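Local atomic coordinates of GP37 (PDB entry 5FT0), a protein that inhibits the RNA degradosome of the phage's bacterial host, probably by binding to the ribonuclease RNase E. Residues A[68-71]-A[72-76]; A[232-235]-A[236-240]; A[243-247]-A[248-252]. All blocks are in the same frame, centred on the assembly; numbering follows the deposited sequence. Where two conformers were deposited one is given.

Contact 1: A[68-71]-A[72-76]; sequences AMVR and EYVLS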
loop_
_atom_site.group_PDB
_atom_site.type_symbol
_atom_site.label_atom_id
_atom_site.label_comp_id
_atom_site.label_asym_id
_atom_site.label_seq_id
_atom_site.Cartn_x
_atom_site.Cartn_y
_atom_site.Cartn_z
ATOM N N ALA A 68 0.091 -0.006 34.558
ATOM C CA ALA A 68 1.524 0.203 34.755
ATOM C C ALA A 68 2.353 -0.708 33.857
ATOM O O ALA A 68 3.383 -0.286 33.318
ATOM C CB ALA A 68 1.891 -0.019 36.223
HETATM N N MSE A 69 1.925 -1.953 33.687
HETATM C CA MSE A 69 2.615 -2.879 32.799
HETATM C C MSE A 69 2.486 -2.458 31.335
HETATM O O MSE A 69 3.461 -2.489 30.583
HETATM C CB MSE A 69 2.078 -4.298 32.979
HETATM C CG MSE A 69 2.580 -5.276 31.927
HETATM SE SE MSE A 69 1.632 -6.986 31.953
HETATM C CE MSE A 69 2.262 -7.636 33.677
ATOM N N VAL A 70 1.274 -2.075 30.929
ATOM C CA VAL A 70 1.062 -1.658 29.547
ATOM C C VAL A 70 1.815 -0.365 29.265
ATOM O O VAL A 70 2.386 -0.188 28.182
ATOM C CB VAL A 70 -0.443 -1.521 29.248
ATOM C CG1 VAL A 70 -0.660 -1.023 27.827
ATOM C CG2 VAL A 70 -1.149 -2.856 29.460
ATOM N N ARG A 71 1.834 0.554 30.233
ATOM C CA ARG A 71 2.596 1.789 30.067
ATOM C C ARG A 71 4.075 1.490 29.862
ATOM O O ARG A 71 4.727 2.081 28.992
ATOM C CB ARG A 71 2.397 2.701 31.278
ATOM C CG ARG A 71 3.156 4.016 31.185
ATOM C CD ARG A 71 3.010 4.833 32.461
ATOM N NE ARG A 71 1.616 5.141 32.757
ATOM C CZ ARG A 71 1.002 6.259 32.384
ATOM N NH1 ARG A 71 1.661 7.185 31.698
ATOM N NH2 ARG A 71 -0.271 6.453 32.700
ATOM N N GLU A 72 4.623 0.572 30.660
ATOM C CA GLU A 72 6.023 0.192 30.499
ATOM C C GLU A 72 6.261 -0.445 29.138
ATOM O O GLU A 72 7.254 -0.146 28.465
ATOM C CB GLU A 72 6.443 -0.765 31.613
ATOM C CG GLU A 72 7.398 -0.167 32.624
ATOM C CD GLU A 72 8.082 -1.227 33.467
ATOM O OE1 GLU A 72 7.507 -2.324 33.635
ATOM O OE2 GLU A 72 9.200 -0.965 33.957
ATOM N N TYR A 73 5.356 -1.334 28.715
ATOM C CA TYR A 73 5.534 -2.008 27.432
ATOM C C TYR A 73 5.554 -1.008 26.283
ATOM O O TYR A 73 6.419 -1.073 25.403
ATOM C CB TYR A 73 4.433 -3.046 27.209
ATOM C CG TYR A 73 4.562 -3.729 25.869
ATOM C CD1 TYR A 73 5.453 -4.776 25.689
ATOM C CD2 TYR A 73 3.820 -3.304 24.774
ATOM C CE1 TYR A 73 5.594 -5.390 24.461
ATOM C CE2 TYR A 73 3.954 -3.915 23.540
ATOM C CZ TYR A 73 4.842 -4.957 23.391
ATOM O OH TYR A 73 4.979 -5.570 22.170
ATOM N N VAL A 74 4.600 -0.075 26.272
ATOM C CA VAL A 74 4.524 0.898 25.185
ATOM C C VAL A 74 5.770 1.773 25.166
ATOM O O VAL A 74 6.300 2.099 24.097
ATOM C CB VAL A 74 3.238 1.738 25.304
ATOM C CG1 VAL A 74 3.218 2.829 24.242
ATOM C CG2 VAL A 74 2.010 0.851 25.171
ATOM N N LEU A 75 6.264 2.162 26.345
ATOM C CA LEU A 75 7.505 2.926 26.409
ATOM C C LEU A 75 8.665 2.148 25.800
ATOM O O LEU A 75 9.491 2.717 25.077
ATOM C CB LEU A 75 7.820 3.312 27.855
ATOM C CG LEU A 75 7.055 4.499 28.440
ATOM C CD1 LEU A 75 7.456 4.736 29.891
ATOM C CD2 LEU A 75 7.312 5.746 27.606
ATOM N N SER A 76 8.735 0.840 26.069
ATOM C CA SER A 76 9.827 0.038 25.524
ATOM C C SER A 76 9.767 -0.036 24.004
ATOM O O SER A 76 10.810 -0.147 23.349
ATOM C CB SER A 76 9.805 -1.369 26.127
ATOM O OG SER A 76 8.782 -2.159 25.546
#

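Contact 2: A[232-235]-A[236-240]; sequences YNQP and LNSTA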
loop_
_atom_site.group_PDB
_atom_site.type_symbol
_atom_site.label_atom_id
_atom_site.label_comp_id
_atom_site.label_asym_id
_atom_site.label_seq_id
_atom_site.Cartn_x
_atom_site.Cartn_y
_atom_site.Cartn_z
ATOM N N TYR A 232 18.307 -13.399 -1.460
ATOM C CA TYR A 232 17.388 -14.139 -2.303
ATOM C C TYR A 232 18.152 -15.198 -3.099
ATOM O O TYR A 232 19.373 -15.327 -2.992
ATOM C CB TYR A 232 16.609 -13.165 -3.184
ATOM C CG TYR A 232 15.757 -12.221 -2.360
ATOM C CD1 TYR A 232 14.534 -12.633 -1.843
ATOM C CD2 TYR A 232 16.189 -10.932 -2.071
ATOM C CE1 TYR A 232 13.757 -11.785 -1.078
ATOM C CE2 TYR A 232 15.418 -10.074 -1.306
ATOM C CZ TYR A 232 14.204 -10.506 -0.811
ATOM O OH TYR A 232 13.432 -9.662 -0.049
ATOM N N ASN A 233 17.418 -15.979 -3.901
ATOM C CA ASN A 233 17.998 -17.172 -4.518
ATOM C C ASN A 233 19.240 -16.851 -5.345
ATOM O O ASN A 233 20.150 -17.683 -5.437
ATOM C CB ASN A 233 16.950 -17.887 -5.373
ATOM C CG ASN A 233 16.285 -16.965 -6.376
ATOM O OD1 ASN A 233 15.957 -15.818 -6.063
ATOM N ND2 ASN A 233 16.083 -17.462 -7.591
ATOM N N GLN A 234 19.306 -15.659 -5.934
ATOM C CA GLN A 234 20.489 -15.175 -6.629
ATOM C C GLN A 234 20.863 -13.789 -6.117
ATOM O O GLN A 234 19.989 -13.019 -5.703
ATOM C CB GLN A 234 20.267 -15.123 -8.150
ATOM C CG GLN A 234 20.938 -16.254 -8.938
ATOM C CD GLN A 234 20.276 -17.608 -8.727
ATOM O OE1 GLN A 234 19.082 -17.777 -8.987
ATOM N NE2 GLN A 234 21.053 -18.584 -8.268
ATOM N N PRO A 235 22.155 -13.453 -6.122
ATOM C CA PRO A 235 22.603 -12.164 -5.569
ATOM C C PRO A 235 22.069 -10.968 -6.348
ATOM O O PRO A 235 21.563 -11.093 -7.463
ATOM C CB PRO A 235 24.133 -12.244 -5.666
ATOM C CG PRO A 235 24.425 -13.412 -6.569
ATOM C CD PRO A 235 23.281 -14.351 -6.421
ATOM N N LEU A 236 22.192 -9.779 -5.745
ATOM C CA LEU A 236 21.550 -8.605 -6.339
ATOM C C LEU A 236 22.275 -8.145 -7.592
ATOM O O LEU A 236 21.643 -7.904 -8.629
ATOM C CB LEU A 236 21.398 -7.485 -5.303
ATOM C CG LEU A 236 20.809 -6.127 -5.737
ATOM C CD1 LEU A 236 21.868 -5.171 -6.286
ATOM C CD2 LEU A 236 19.596 -6.250 -6.672
ATOM N N ASN A 237 23.594 -8.050 -7.520
ATOM C CA ASN A 237 24.424 -7.646 -8.642
ATOM C C ASN A 237 24.573 -8.722 -9.713
ATOM O O ASN A 237 25.295 -8.493 -10.690
ATOM C CB ASN A 237 25.804 -7.228 -8.125
ATOM C CG ASN A 237 26.437 -8.297 -7.244
ATOM O OD1 ASN A 237 25.909 -9.408 -7.115
ATOM N ND2 ASN A 237 27.554 -7.964 -6.618
ATOM N N SER A 238 23.925 -9.879 -9.572
ATOM C CA SER A 238 24.013 -10.890 -10.619
ATOM C C SER A 238 23.304 -10.406 -11.883
ATOM O O SER A 238 22.419 -9.550 -11.842
ATOM C CB SER A 238 23.412 -12.223 -10.159
ATOM O OG SER A 238 22.038 -12.098 -9.848
ATOM N N THR A 239 23.705 -10.973 -13.023
ATOM C CA THR A 239 23.201 -10.497 -14.309
ATOM C C THR A 239 21.755 -10.926 -14.531
ATOM O O THR A 239 20.878 -10.089 -14.774
ATOM C CB THR A 239 24.091 -11.006 -15.445
ATOM O OG1 THR A 239 24.103 -12.438 -15.434
ATOM C CG2 THR A 239 25.512 -10.493 -15.274
ATOM N N ALA A 240 21.490 -12.234 -14.452
ATOM C CA ALA A 240 20.156 -12.745 -14.754
ATOM C C ALA A 240 19.096 -12.083 -13.880
ATOM O O ALA A 240 17.982 -11.808 -14.337
ATOM C CB ALA A 240 20.134 -14.263 -14.587
#

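Contact 3: A[243-247]-A[248-252]; sequences VFLKN and PLLSH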
loop_
_atom_site.group_PDB
_atom_site.type_symbol
_atom_site.label_atom_id
_atom_site.label_comp_id
_atom_site.label_asym_id
_atom_site.label_seq_id
_atom_site.Cartn_x
_atom_site.Cartn_y
_atom_site.Cartn_z
ATOM N N VAL A 243 18.521 -7.997 -14.882
ATOM C CA VAL A 243 17.547 -7.718 -15.932
ATOM C C VAL A 243 16.118 -7.844 -15.419
ATOM O O VAL A 243 15.205 -7.250 -16.005
ATOM C CB VAL A 243 17.732 -8.631 -17.159
ATOM C CG1 VAL A 243 19.193 -8.668 -17.595
ATOM C CG2 VAL A 243 17.211 -10.032 -16.875
ATOM N N PHE A 244 15.902 -8.592 -14.333
ATOM C CA PHE A 244 14.556 -8.732 -13.785
ATOM C C PHE A 244 14.082 -7.431 -13.149
ATOM O O PHE A 244 12.942 -7.011 -13.371
ATOM C CB PHE A 244 14.514 -9.885 -12.779
ATOM C CG PHE A 244 13.208 -10.011 -12.040
ATOM C CD1 PHE A 244 12.127 -10.647 -12.624
ATOM C CD2 PHE A 244 13.065 -9.502 -10.757
ATOM C CE1 PHE A 244 10.923 -10.768 -11.947
ATOM C CE2 PHE A 244 11.861 -9.618 -10.079
ATOM C CZ PHE A 244 10.794 -10.255 -10.672
ATOM N N LEU A 245 14.942 -6.767 -12.362
ATOM C CA LEU A 245 14.515 -5.501 -11.760
ATOM C C LEU A 245 14.284 -4.390 -12.775
ATOM O O LEU A 245 13.877 -3.299 -12.367
ATOM C CB LEU A 245 15.511 -4.984 -10.708
ATOM C CG LEU A 245 15.692 -5.580 -9.310
ATOM C CD1 LEU A 245 14.359 -5.817 -8.596
ATOM C CD2 LEU A 245 16.587 -6.802 -9.292
ATOM N N LYS A 246 14.567 -4.600 -14.057
ATOM C CA LYS A 246 14.300 -3.589 -15.070
ATOM C C LYS A 246 13.184 -3.984 -16.026
ATOM O O LYS A 246 12.910 -3.242 -16.976
ATOM C CB LYS A 246 15.573 -3.273 -15.865
ATOM C CG LYS A 246 16.847 -3.465 -15.067
ATOM C CD LYS A 246 17.308 -2.170 -14.418
ATOM C CE LYS A 246 18.684 -2.339 -13.797
ATOM N NZ LYS A 246 19.715 -2.634 -14.831
ATOM N N ASN A 247 12.547 -5.131 -15.811
ATOM C CA ASN A 247 11.336 -5.461 -16.549
ATOM C C ASN A 247 10.299 -4.363 -16.321
ATOM O O ASN A 247 10.001 -4.031 -15.165
ATOM C CB ASN A 247 10.797 -6.819 -16.090
ATOM C CG ASN A 247 9.675 -7.345 -16.975
ATOM O OD1 ASN A 247 8.735 -6.627 -17.312
ATOM N ND2 ASN A 247 9.772 -8.616 -17.352
ATOM N N PRO A 248 9.743 -3.768 -17.381
ATOM C CA PRO A 248 8.811 -2.645 -17.182
ATOM C C PRO A 248 7.538 -3.029 -16.449
ATOM O O PRO A 248 6.898 -2.146 -15.864
ATOM C CB PRO A 248 8.508 -2.183 -18.614
ATOM C CG PRO A 248 8.742 -3.401 -19.453
ATOM C CD PRO A 248 9.896 -4.117 -18.804
ATOM N N LEU A 249 7.152 -4.311 -16.461
ATOM C CA LEU A 249 5.953 -4.741 -15.746
ATOM C C LEU A 249 6.007 -4.384 -14.267
ATOM O O LEU A 249 4.967 -4.111 -13.658
ATOM C CB LEU A 249 5.760 -6.251 -15.897
ATOM C CG LEU A 249 5.239 -6.813 -17.219
ATOM C CD1 LEU A 249 5.094 -8.323 -17.120
ATOM C CD2 LEU A 249 3.911 -6.168 -17.588
ATOM N N LEU A 250 7.206 -4.380 -13.677
ATOM C CA LEU A 250 7.334 -4.203 -12.233
ATOM C C LEU A 250 6.736 -2.881 -11.769
ATOM O O LEU A 250 6.109 -2.816 -10.706
ATOM C CB LEU A 250 8.802 -4.295 -11.821
ATOM C CG LEU A 250 9.464 -5.668 -11.912
ATOM C CD1 LEU A 250 10.915 -5.576 -11.481
ATOM C CD2 LEU A 250 8.716 -6.666 -11.050
ATOM N N SER A 251 6.914 -1.817 -12.553
ATOM C CA SER A 251 6.397 -0.510 -12.161
ATOM C C SER A 251 4.874 -0.473 -12.114
ATOM O O SER A 251 4.310 0.369 -11.407
ATOM C CB SER A 251 6.911 0.570 -13.116
ATOM O OG SER A 251 6.496 0.316 -14.445
ATOM N N HIS A 252 4.201 -1.363 -12.839
ATOM C CA HIS A 252 2.745 -1.394 -12.881
ATOM C C HIS A 252 2.140 -2.317 -11.832
ATOM O O HIS A 252 0.913 -2.368 -11.711
ATOM C CB HIS A 252 2.275 -1.816 -14.275
ATOM C CG HIS A 252 2.863 -0.995 -15.380
ATOM N ND1 HIS A 252 2.512 0.319 -15.598
ATOM C CD2 HIS A 252 3.782 -1.301 -16.326
ATOM C CE1 HIS A 252 3.190 0.789 -16.631
ATOM N NE2 HIS A 252 3.968 -0.175 -17.090
#

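Contact 1: A[68-71]-A[72-76]
V70 and V74, one helical turn apart, meet through both side chains and main chain. The main-chain bonds run in the i to i+4 pattern. E72 N gives to A68 O at 3.1 Å, Y73 N to M69 O at 2.9 Å, V74 N to V70 O, also at 2.9 Å, and L75 N to R71 O. The V74 bond is the straightest at nitrogen, with an N-H...O angle of 167°, and the other three are only slightly more bent.

Apolar packing follows the same spacing. V70 CG1 lies 4.2 Å from V74 CG2. V74 has CG1 anti to its backbone N (chi1 175°), which leaves CG2 beside that N and lays it against V70 O at 3.2 Å. L75 does the like one residue on: its CG stands beside its own N and rests 3.4 Å from R71 O. Both valines are buried, touching V45 of strand 42-48; V70 also reaches F4 and V74 also reaches I6 of strand 4-6.

Among the polar side chains, S76 OG folds back along the helix and donates to Y73 O at 2.6 Å, so this carbonyl has a partner three residues on. In the conformer given, R71 carries its guanidinium away from E72 to a salt bridge from NH1 to E10 OE1, while the Y73 ring stacks on F59 and its OH is hydrogen-bonded to R77 NH1.

The whole is a regular alpha-helix, part of helix 67-82, in which bonds and side chains alike repeat from i to i+4; it lies between the four-stranded antiparallel sheet, met by its valines, and strand 220-232, where L75 and S76 touch V220.

Contact 2: A[232-235]-A[236-240]
Between P235 and S238 the chain reverses in a beta turn of type I, with L236 and N237 at its corners, and the S238 N to P235 O bond that closes it is weak, at 3.4 Å.

The stronger tie comes from the serine side chain. S238 OG donates to the same P235 O at 2.6 Å, so this carbonyl receives both the backbone N-H and the hydroxyl of one residue. With chi1 at 61° the OG sits between the S238 N and carbonyl carbon and is carried back over the turn, tilted 30° from the P235 carbonyl plane. A carbon contact lies beside it, S238 CB being 3.9 Å from P235 CG, and Q234 CB flanks the hydroxyl, 3.9 Å from S238 OG. At the outer corner N237 curls its amide back, bringing OD1 within 3.6 Å of P235 CB. L236, whose CG is anti to its backbone N, points away from the proline and packs on E102 and D166, while its carbonyl O accepts from Q242 NE2.

S238 occupies the N-cap position of helix 239-242, although its hydroxyl serves the turn and makes no capping bond. The arrangement is a type I turn, reinforced by a serine, that leads from the end of strand 220-232 into a short helix at the protein surface.

Contact 3: A[243-247]-A[248-252]
The F244 ring is met obliquely by L250, whose CD2 stands 4.2 Å from CZ, and the two side chains cross. The same ring also meets F244 of the second subunit, the planes inclined at about 30°. On the H252 ring, one face carries S251 OG, 3.6 Å above the plane and over its centre.

L250 turns its side chain back onto 243-247. Besides touching the ring, it sets CD1 3.1 Å from F244 O and 3.6 Å from L245 CA, a tight fit against the preceding backbone. L245 and L250 both reach I114 of strand 109-115, which places this pair against the larger sheet.

The turn is made by N247. Its CG is anti to the backbone N (chi1 -170°), which swings OD1 forward past the P248 ring to accept from L249 N at 2.9 Å, the donor close to the carbonyl plane. With proline next in sequence this is an Asx-Pro turn, and it caps the short, weakly bonded helix 249-252. The backbone adds a second bond: L250 N gives to N247 O at 3.2 Å, rising 46° out of that carbonyl's plane. N247 is thus an acceptor through side chain and main chain together.

Further along, S251 OG donates to P248 O at 2.9 Å, lying in the carbonyl plane. P248 packs on D205 of the second subunit, and H252 NE2 is hydrogen-bonded to OD2 of that same aspartate.

Contacts 2 and 3 are neighbours, their centres about 15 Å apart, and touch through L236 CD2 and L245 CD2 at 4.0 Å. Both lie at the dimer interface: Y232 and N233 of contact 2 pack on L249 and P248 of the second subunit, residues whose own copies belong to contact 3. Contact 1 stands on the opposite side of the chain's centre, about 43 Å from contact 2 and 44 Å from contact 3 between centres. The bound ligands divide likewise. The Y73 side chain is about 13 Å from the bound arginine, whereas those of L236 and L245 are about 11 and 14 Å from the potassium ion.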